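Long-range contacts in BPH (Thiobacillus denitrificans, PDB 5OVS), which probably cleaves peptide bonds as a bacterial proteasome homologue, an Ntn-type hydrolase built as a double ring of fourteen subunits around an inner cavity: residues T1-I5 and I14-T18; H35-I39 and V181-V185; I77-N82 and V122-V128. All coordinates share one frame. Numbering follows the deposited sequence.

Contact 1 (T1-I5 and I14-T18)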
loop_
_atom_site.group_PDB
_atom_site.type_symbol
_atom_site.label_atom_id
_atom_site.label_comp_id
_atom_site.label_asym_id
_atom_site.label_seq_id
_atom_site.Cartn_x
_atom_site.Cartn_y
_atom_site.Cartn_z
ATOM N N THR K 1 31.988 -9.030 0.281
ATOM C CA THR K 1 33.122 -9.318 1.199
ATOM C C THR K 1 33.196 -10.824 1.449
ATOM O O THR K 1 32.177 -11.493 1.470
ATOM C CB THR K 1 32.965 -8.555 2.530
ATOM O OG1 THR K 1 33.211 -7.162 2.316
ATOM C CG2 THR K 1 33.933 -9.035 3.551
ATOM N N THR K 2 34.408 -11.352 1.603
ATOM C CA THR K 2 34.604 -12.699 2.108
ATOM C C THR K 2 35.684 -12.691 3.175
ATOM O O THR K 2 36.779 -12.174 2.956
ATOM C CB THR K 2 35.032 -13.667 1.014
ATOM O OG1 THR K 2 34.044 -13.671 -0.023
ATOM C CG2 THR K 2 35.171 -15.080 1.577
ATOM N N VAL K 3 35.354 -13.273 4.325
ATOM C CA VAL K 3 36.316 -13.506 5.396
ATOM C C VAL K 3 36.303 -15.001 5.717
ATOM O O VAL K 3 35.243 -15.627 5.705
ATOM C CB VAL K 3 35.996 -12.694 6.667
ATOM C CG1 VAL K 3 36.271 -11.214 6.447
ATOM C CG2 VAL K 3 34.559 -12.906 7.123
ATOM N N THR K 4 37.469 -15.573 5.974
ATOM C CA THR K 4 37.560 -16.982 6.284
ATOM C C THR K 4 38.409 -17.223 7.532
ATOM O O THR K 4 39.272 -16.409 7.923
ATOM C CB THR K 4 38.148 -17.787 5.114
ATOM O OG1 THR K 4 39.455 -17.294 4.812
ATOM C CG2 THR K 4 37.254 -17.672 3.854
ATOM N N ILE K 5 38.151 -18.358 8.162
ATOM C CA ILE K 5 38.876 -18.717 9.345
ATOM C C ILE K 5 39.043 -20.233 9.371
ATOM O O ILE K 5 38.123 -20.972 9.037
ATOM C CB ILE K 5 38.165 -18.173 10.594
ATOM C CG1 ILE K 5 39.147 -18.118 11.763
ATOM C CG2 ILE K 5 36.908 -18.975 10.894
ATOM C CD1 ILE K 5 38.691 -17.226 12.881
ATOM N N ILE K 14 43.442 -16.988 9.307
ATOM C CA ILE K 14 42.312 -16.110 9.063
ATOM C C ILE K 14 42.624 -15.289 7.819
ATOM O O ILE K 14 43.768 -14.850 7.629
ATOM C CB ILE K 14 41.997 -15.233 10.302
ATOM C CG1 ILE K 14 40.704 -14.445 10.094
ATOM C CG2 ILE K 14 43.158 -14.303 10.654
ATOM C CD1 ILE K 14 40.194 -13.762 11.341
ATOM N N ALA K 15 41.632 -15.130 6.939
ATOM C CA ALA K 15 41.852 -14.391 5.691
ATOM C C ALA K 15 40.680 -13.497 5.313
ATOM O O ALA K 15 39.604 -13.581 5.894
ATOM C CB ALA K 15 42.176 -15.350 4.560
ATOM N N ALA K 16 40.913 -12.622 4.346
ATOM C CA ALA K 16 39.877 -11.723 3.862
ATOM C C ALA K 16 40.257 -11.225 2.490
ATOM O O ALA K 16 41.439 -11.123 2.168
ATOM C CB ALA K 16 39.680 -10.544 4.806
ATOM N N ASP K 17 39.252 -10.923 1.681
ATOM C CA ASP K 17 39.497 -10.226 0.433
ATOM C C ASP K 17 39.764 -8.749 0.781
ATOM O O ASP K 17 39.757 -8.372 1.945
ATOM C CB ASP K 17 38.320 -10.409 -0.542
ATOM C CG ASP K 17 37.267 -9.357 -0.383
ATOM O OD1 ASP K 17 36.493 -9.395 0.602
ATOM O OD2 ASP K 17 37.223 -8.476 -1.258
ATOM N N THR K 18 40.018 -7.918 -0.216
ATOM C CA THR K 18 40.377 -6.526 0.044
ATOM C C THR K 18 39.562 -5.493 -0.731
ATOM O O THR K 18 39.896 -4.306 -0.690
ATOM C CB THR K 18 41.846 -6.330 -0.306
ATOM O OG1 THR K 18 42.097 -6.932 -1.575
ATOM C CG2 THR K 18 42.719 -6.982 0.747
#
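Starting at I14, the second strand of this antiparallel hairpin runs against V3-I5, the two short axes 4.6 Å apart at 168°. I14 faces I5 in a non-hydrogen-bonded pair, and their side chains share one face of the sheet, I14 CD1 lying 4.1 Å from I5 CD1. A15 makes the hydrogen-bonded pair with T4: A15 N to T4 O and T4 N to A15 O are both 2.9 Å. Its methyl points to the other face, 3.4 Å from T4 OG1, whose hydrogen bond goes to A163 O. A16 returns to the first face, its CB 3.8 Å from V3 CG1. D17 N still hydrogen-bonds T2 O at 3.1 Å, and its carboxylate adds a second link, D17 OD1 accepting T2 N at 3.0 Å. OD1 also forms a salt bridge with K37, which hydrogen-bonds T1 OG1, and OD2 is held by L19 N and G178 N. An N-terminal threonine beside an Asp and a Lys is consistent with a proteasome-type active site with a Thr nucleophile. The hairpin lies between the other sheet and a helix: V3, I5 and I14 pack on strand 111-115, V3 and I14 also on strand 44-48, while T4 and A15 meet helix 159-173.

Contact 2 (H35-I39 and V181-V185)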
loop_
_atom_site.group_PDB
_atom_site.type_symbol
_atom_site.label_atom_id
_atom_site.label_comp_id
_atom_site.label_asym_id
_atom_site.label_seq_id
_atom_site.Cartn_x
_atom_site.Cartn_y
_atom_site.Cartn_z
ATOM N N HIS K 35 42.857 -0.919 2.659
ATOM C CA HIS K 35 41.916 -1.886 2.093
ATOM C C HIS K 35 41.770 -3.132 2.960
ATOM O O HIS K 35 41.015 -4.048 2.607
ATOM C CB HIS K 35 42.402 -2.302 0.712
ATOM C CG HIS K 35 43.847 -2.700 0.679
ATOM N ND1 HIS K 35 44.830 -1.898 0.139
ATOM C CD2 HIS K 35 44.478 -3.803 1.142
ATOM C CE1 HIS K 35 45.998 -2.503 0.245
ATOM N NE2 HIS K 35 45.812 -3.659 0.852
ATOM N N GLU K 36 42.486 -3.165 4.081
ATOM C CA GLU K 36 42.494 -4.327 4.964
ATOM C C GLU K 36 41.170 -4.434 5.699
ATOM O O GLU K 36 40.667 -3.446 6.205
ATOM C CB GLU K 36 43.648 -4.241 5.989
ATOM C CG GLU K 36 45.024 -4.702 5.484
ATOM C CD GLU K 36 45.969 -3.597 5.008
ATOM O OE1 GLU K 36 45.538 -2.443 4.763
ATOM O OE2 GLU K 36 47.183 -3.895 4.877
ATOM N N LYS K 37 40.614 -5.644 5.754
ATOM C CA LYS K 37 39.360 -5.902 6.448
ATOM C C LYS K 37 39.567 -6.659 7.762
ATOM O O LYS K 37 38.601 -7.111 8.381
ATOM C CB LYS K 37 38.402 -6.668 5.531
ATOM C CG LYS K 37 38.108 -5.963 4.216
ATOM C CD LYS K 37 37.041 -6.709 3.425
ATOM C CE LYS K 37 36.761 -6.072 2.070
ATOM N NZ LYS K 37 35.750 -6.818 1.253
ATOM N N ILE K 38 40.815 -6.776 8.203
ATOM C CA ILE K 38 41.132 -7.486 9.435
ATOM C C ILE K 38 41.890 -6.560 10.385
ATOM O O ILE K 38 42.850 -5.916 9.989
ATOM C CB ILE K 38 42.004 -8.742 9.156
ATOM C CG1 ILE K 38 41.316 -9.684 8.172
ATOM C CG2 ILE K 38 42.329 -9.490 10.442
ATOM C CD1 ILE K 38 42.192 -10.825 7.710
ATOM N N ILE K 39 41.479 -6.524 11.647
ATOM C CA ILE K 39 42.177 -5.717 12.662
ATOM C C ILE K 39 42.687 -6.577 13.801
ATOM O O ILE K 39 42.138 -7.633 14.095
ATOM C CB ILE K 39 41.283 -4.585 13.252
ATOM C CG1 ILE K 39 40.028 -5.156 13.926
ATOM C CG2 ILE K 39 40.916 -3.585 12.172
ATOM C CD1 ILE K 39 39.097 -4.120 14.521
ATOM N N VAL K 181 44.141 -11.284 -1.631
ATOM C CA VAL K 181 43.761 -11.826 -0.347
ATOM C C VAL K 181 44.792 -11.440 0.721
ATOM O O VAL K 181 45.992 -11.514 0.499
ATOM C CB VAL K 181 43.715 -13.362 -0.419
ATOM C CG1 VAL K 181 43.164 -13.946 0.878
ATOM C CG2 VAL K 181 42.902 -13.794 -1.644
ATOM N N GLN K 182 44.300 -11.062 1.887
ATOM C CA GLN K 182 45.135 -10.800 3.045
ATOM C C GLN K 182 44.944 -11.957 4.010
ATOM O O GLN K 182 43.848 -12.500 4.103
ATOM C CB GLN K 182 44.662 -9.510 3.703
ATOM C CG GLN K 182 45.394 -9.130 4.974
ATOM C CD GLN K 182 44.664 -8.064 5.781
ATOM O OE1 GLN K 182 43.449 -7.851 5.623
ATOM N NE2 GLN K 182 45.401 -7.395 6.670
ATOM N N SER K 183 45.985 -12.335 4.740
ATOM C CA SER K 183 45.822 -13.372 5.743
ATOM C C SER K 183 46.834 -13.292 6.878
ATOM O O SER K 183 47.863 -12.654 6.765
ATOM C CB SER K 183 45.892 -14.747 5.102
ATOM O OG SER K 183 47.171 -14.988 4.547
ATOM N N PHE K 184 46.510 -13.959 7.974
ATOM C CA PHE K 184 47.410 -14.081 9.100
ATOM C C PHE K 184 47.354 -15.512 9.586
ATOM O O PHE K 184 46.332 -16.179 9.415
ATOM C CB PHE K 184 46.988 -13.138 10.225
ATOM C CG PHE K 184 47.116 -11.686 9.873
ATOM C CD1 PHE K 184 46.129 -11.050 9.139
ATOM C CD2 PHE K 184 48.228 -10.951 10.267
ATOM C CE1 PHE K 184 46.246 -9.708 8.805
ATOM C CE2 PHE K 184 48.339 -9.604 9.943
ATOM C CZ PHE K 184 47.347 -8.982 9.213
ATOM N N VAL K 185 48.447 -15.974 10.187
ATOM C CA VAL K 185 48.516 -17.312 10.748
ATOM C C VAL K 185 49.164 -17.253 12.134
ATOM O O VAL K 185 50.026 -16.407 12.396
ATOM C CB VAL K 185 49.276 -18.280 9.803
ATOM C CG1 VAL K 185 50.757 -17.956 9.737
ATOM C CG2 VAL K 185 49.058 -19.734 10.211
HETATM O O HOH W 1 41.454 -7.663 3.853
#
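This is a side-chain contact between the two sheets of the sandwich, joining the entry to strand 38-41 with strand 182-187. The backbones stay well apart, E36 CA and Q182 CA being 7.2 Å from each other, so Q182 has to bridge the gap. Its extended side chain (chi1 and chi2 both t) reaches across until NE2 sits 3.0 Å from E36 CG and OE1 3.8 Å from I38 CG1. OE1 stops 3.6 Å from K37 N, and a water closes the link: it accepts from K37 N at 2.9 Å and donates to Q182 OE1 at 2.7 Å. Further along, I38 points at the second strand and sets its CD1 4.2 Å from F184 CD1, at the edge of the ring near its plane. F184 also stacks with Y45, and I38 packs on Y45, A47 and A16. The side chain of K37 leads away from this strand, to a salt bridge with D17 and hydrogen bonds with L19 O and T1 OG1. Two facing antiparallel sheets, with a lysine at the entry to one sheet reaching the N-terminal threonine that leads into the other, are characteristic of the Ntn-hydrolase sandwich of proteasome beta-type subunits.

Contact 3 (I77-N82 and V122-V128)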
loop_
_atom_site.group_PDB
_atom_site.type_symbol
_atom_site.label_atom_id
_atom_site.label_comp_id
_atom_site.label_asym_id
_atom_site.label_seq_id
_atom_site.Cartn_x
_atom_site.Cartn_y
_atom_site.Cartn_z
ATOM N N ILE K 77 33.115 -13.537 24.400
ATOM C CA ILE K 77 32.860 -12.832 23.151
ATOM C C ILE K 77 31.432 -12.309 23.146
ATOM O O ILE K 77 31.182 -11.179 22.737
ATOM C CB ILE K 77 33.115 -13.729 21.915
ATOM C CG1 ILE K 77 34.604 -14.090 21.826
ATOM C CG2 ILE K 77 32.660 -13.031 20.627
ATOM C CD1 ILE K 77 34.893 -15.290 20.951
ATOM N N PHE K 78 30.490 -13.112 23.612
ATOM C CA PHE K 78 29.110 -12.651 23.640
ATOM C C PHE K 78 28.947 -11.385 24.484
ATOM O O PHE K 78 28.268 -10.440 24.101
ATOM C CB PHE K 78 28.166 -13.713 24.182
ATOM C CG PHE K 78 26.804 -13.176 24.425
ATOM C CD1 PHE K 78 26.002 -12.825 23.350
ATOM C CD2 PHE K 78 26.366 -12.919 25.707
ATOM C CE1 PHE K 78 24.754 -12.272 23.551
ATOM C CE2 PHE K 78 25.121 -12.366 25.919
ATOM C CZ PHE K 78 24.312 -12.041 24.839
ATOM N N CYS K 79 29.568 -11.403 25.647
ATOM C CA CYS K 79 29.524 -10.305 26.581
ATOM C C CYS K 79 30.102 -9.014 25.992
ATOM O O CYS K 79 29.529 -7.923 26.140
ATOM C CB CYS K 79 30.309 -10.735 27.818
ATOM S SG CYS K 79 30.362 -9.524 29.121
ATOM N N VAL K 80 31.240 -9.135 25.321
ATOM C CA VAL K 80 31.873 -7.996 24.636
ATOM C C VAL K 80 30.981 -7.467 23.497
ATOM O O VAL K 80 30.722 -6.254 23.402
ATOM C CB VAL K 80 33.258 -8.401 24.083
ATOM C CG1 VAL K 80 33.803 -7.368 23.113
ATOM C CG2 VAL K 80 34.238 -8.613 25.229
ATOM N N TRP K 81 30.502 -8.377 22.636
ATOM C CA TRP K 81 29.647 -7.970 21.516
ATOM C C TRP K 81 28.332 -7.368 21.972
ATOM O O TRP K 81 27.838 -6.426 21.355
ATOM C CB TRP K 81 29.414 -9.110 20.518
ATOM C CG TRP K 81 30.095 -8.843 19.230
ATOM C CD1 TRP K 81 29.503 -8.619 18.030
ATOM C CD2 TRP K 81 31.505 -8.702 19.019
ATOM N NE1 TRP K 81 30.455 -8.380 17.071
ATOM C CE2 TRP K 81 31.693 -8.422 17.653
ATOM C CE3 TRP K 81 32.627 -8.801 19.852
ATOM C CZ2 TRP K 81 32.956 -8.237 17.093
ATOM C CZ3 TRP K 81 33.888 -8.618 19.297
ATOM C CH2 TRP K 81 34.039 -8.341 17.926
ATOM N N ASN K 82 27.775 -7.875 23.065
ATOM C CA ASN K 82 26.539 -7.297 23.579
ATOM C C ASN K 82 26.743 -5.869 24.072
ATOM O O ASN K 82 25.920 -5.016 23.810
ATOM C CB ASN K 82 25.940 -8.151 24.691
ATOM C CG ASN K 82 24.478 -7.832 24.930
ATOM O OD1 ASN K 82 23.629 -8.089 24.073
ATOM N ND2 ASN K 82 24.178 -7.264 26.085
ATOM N N VAL K 122 30.994 -14.242 15.235
ATOM C CA VAL K 122 29.826 -13.579 15.788
ATOM C C VAL K 122 29.027 -13.070 14.623
ATOM O O VAL K 122 29.485 -12.189 13.903
ATOM C CB VAL K 122 30.180 -12.370 16.669
ATOM C CG1 VAL K 122 28.938 -11.894 17.430
ATOM C CG2 VAL K 122 31.295 -12.715 17.626
ATOM N N ALA K 123 27.836 -13.634 14.425
ATOM C CA ALA K 123 26.959 -13.174 13.368
ATOM C C ALA K 123 26.277 -11.890 13.841
ATOM O O ALA K 123 26.385 -11.518 15.015
ATOM C CB ALA K 123 25.945 -14.245 13.009
ATOM N N ALA K 124 25.583 -11.230 12.921
ATOM C CA ALA K 124 24.992 -9.903 13.147
ATOM C C ALA K 124 24.038 -9.823 14.342
ATOM O O ALA K 124 23.933 -8.774 14.984
ATOM C CB ALA K 124 24.281 -9.437 11.877
ATOM N N HIS K 125 23.355 -10.925 14.645
ATOM C CA HIS K 125 22.441 -10.973 15.781
ATOM C C HIS K 125 23.124 -11.475 17.072
ATOM O O HIS K 125 22.459 -12.003 17.969
ATOM C CB HIS K 125 21.226 -11.812 15.411
ATOM C CG HIS K 125 20.443 -11.241 14.265
ATOM N ND1 HIS K 125 20.618 -11.653 12.962
ATOM C CD2 HIS K 125 19.504 -10.262 14.227
ATOM C CE1 HIS K 125 19.809 -10.967 12.171
ATOM N NE2 HIS K 125 19.127 -10.113 12.913
ATOM N N ARG K 126 24.442 -11.274 17.152
ATOM C CA ARG K 126 25.282 -11.655 18.299
ATOM C C ARG K 126 25.307 -13.163 18.608
ATOM O O ARG K 126 25.549 -13.583 19.744
ATOM C CB ARG K 126 24.973 -10.784 19.519
ATOM C CG ARG K 126 25.523 -9.372 19.309
ATOM C CD ARG K 126 24.903 -8.315 20.209
ATOM N NE ARG K 126 23.445 -8.366 20.240
ATOM C CZ ARG K 126 22.647 -8.007 19.235
ATOM N NH1 ARG K 126 23.139 -7.572 18.077
ATOM N NH2 ARG K 126 21.333 -8.096 19.383
ATOM N N THR K 127 25.104 -13.952 17.560
ATOM C CA THR K 127 25.235 -15.386 17.618
ATOM C C THR K 127 26.698 -15.743 17.635
ATOM O O THR K 127 27.334 -15.731 16.589
ATOM C CB THR K 127 24.643 -16.031 16.345
ATOM O OG1 THR K 127 23.349 -15.479 16.093
ATOM C CG2 THR K 127 24.566 -17.544 16.483
ATOM N N VAL K 128 27.229 -16.057 18.808
ATOM C CA VAL K 128 28.639 -16.401 18.951
ATOM C C VAL K 128 28.839 -17.895 18.809
ATOM O O VAL K 128 28.150 -18.679 19.450
ATOM C CB VAL K 128 29.207 -16.001 20.330
ATOM C CG1 VAL K 128 30.696 -16.297 20.386
ATOM C CG2 VAL K 128 28.918 -14.546 20.634
HETATM O O HOH W 2 29.040 -9.057 14.703
HETATM O O HOH W 3 22.016 -9.397 22.293
#
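Here a helix of the alpha-beta-beta-alpha sandwich packs on a beta hairpin, whose type I turn A123-R126 lies between strands 118-122 and 128-131. The helix offers I77, F78, W81 and N82; the hairpin answers with V122, R126 and V128. I77 CG2 fits between the two valines, 3.3 Å from V122 CG2 and 3.8 Å from V128 CG1. V128 in turn presses on the helix at F78, its CG2 3.6 Å from F78 CA and 3.7 Å from F78 CB. V122 fills the hollow over the indole of W81: V122 CB stands 4.1 Å from the centroid of the W81 five-membered ring, over its face, a CH-pi contact. R126 lies along the helix, its CG 4.1 Å from W81 CB, while its guanidinium continues to E105 O and S107. The second subunit borders this patch, taking N82 ND2 at its H91 O and packing its I57 on F78. Between N82 and R126 sits a water, donating to N82 OD1 and accepting from R126 NE, each at 2.7 Å.

In the fold
From the N terminus, contact 1 closes first, a tight hairpin that brings strands 3-8 and 11-16 together. Contact 2 opens only after it and spans most of the remaining chain, bringing strand 182-187 back beside strand 11-16 and across from the beginning of strand 38-41. Contact 3 opens and closes within that long excursion, fixing helix 74-91 to the edge of the five-stranded sheet opposite strand 38-41. Contacts 1 and 2 have centres about 7 Å apart and touch, with K37 passing between them to D17 and T1. Contact 3 lies about 19 Å from contact 1 and 21 Å from contact 2, centre to centre, toward a neighbouring subunit.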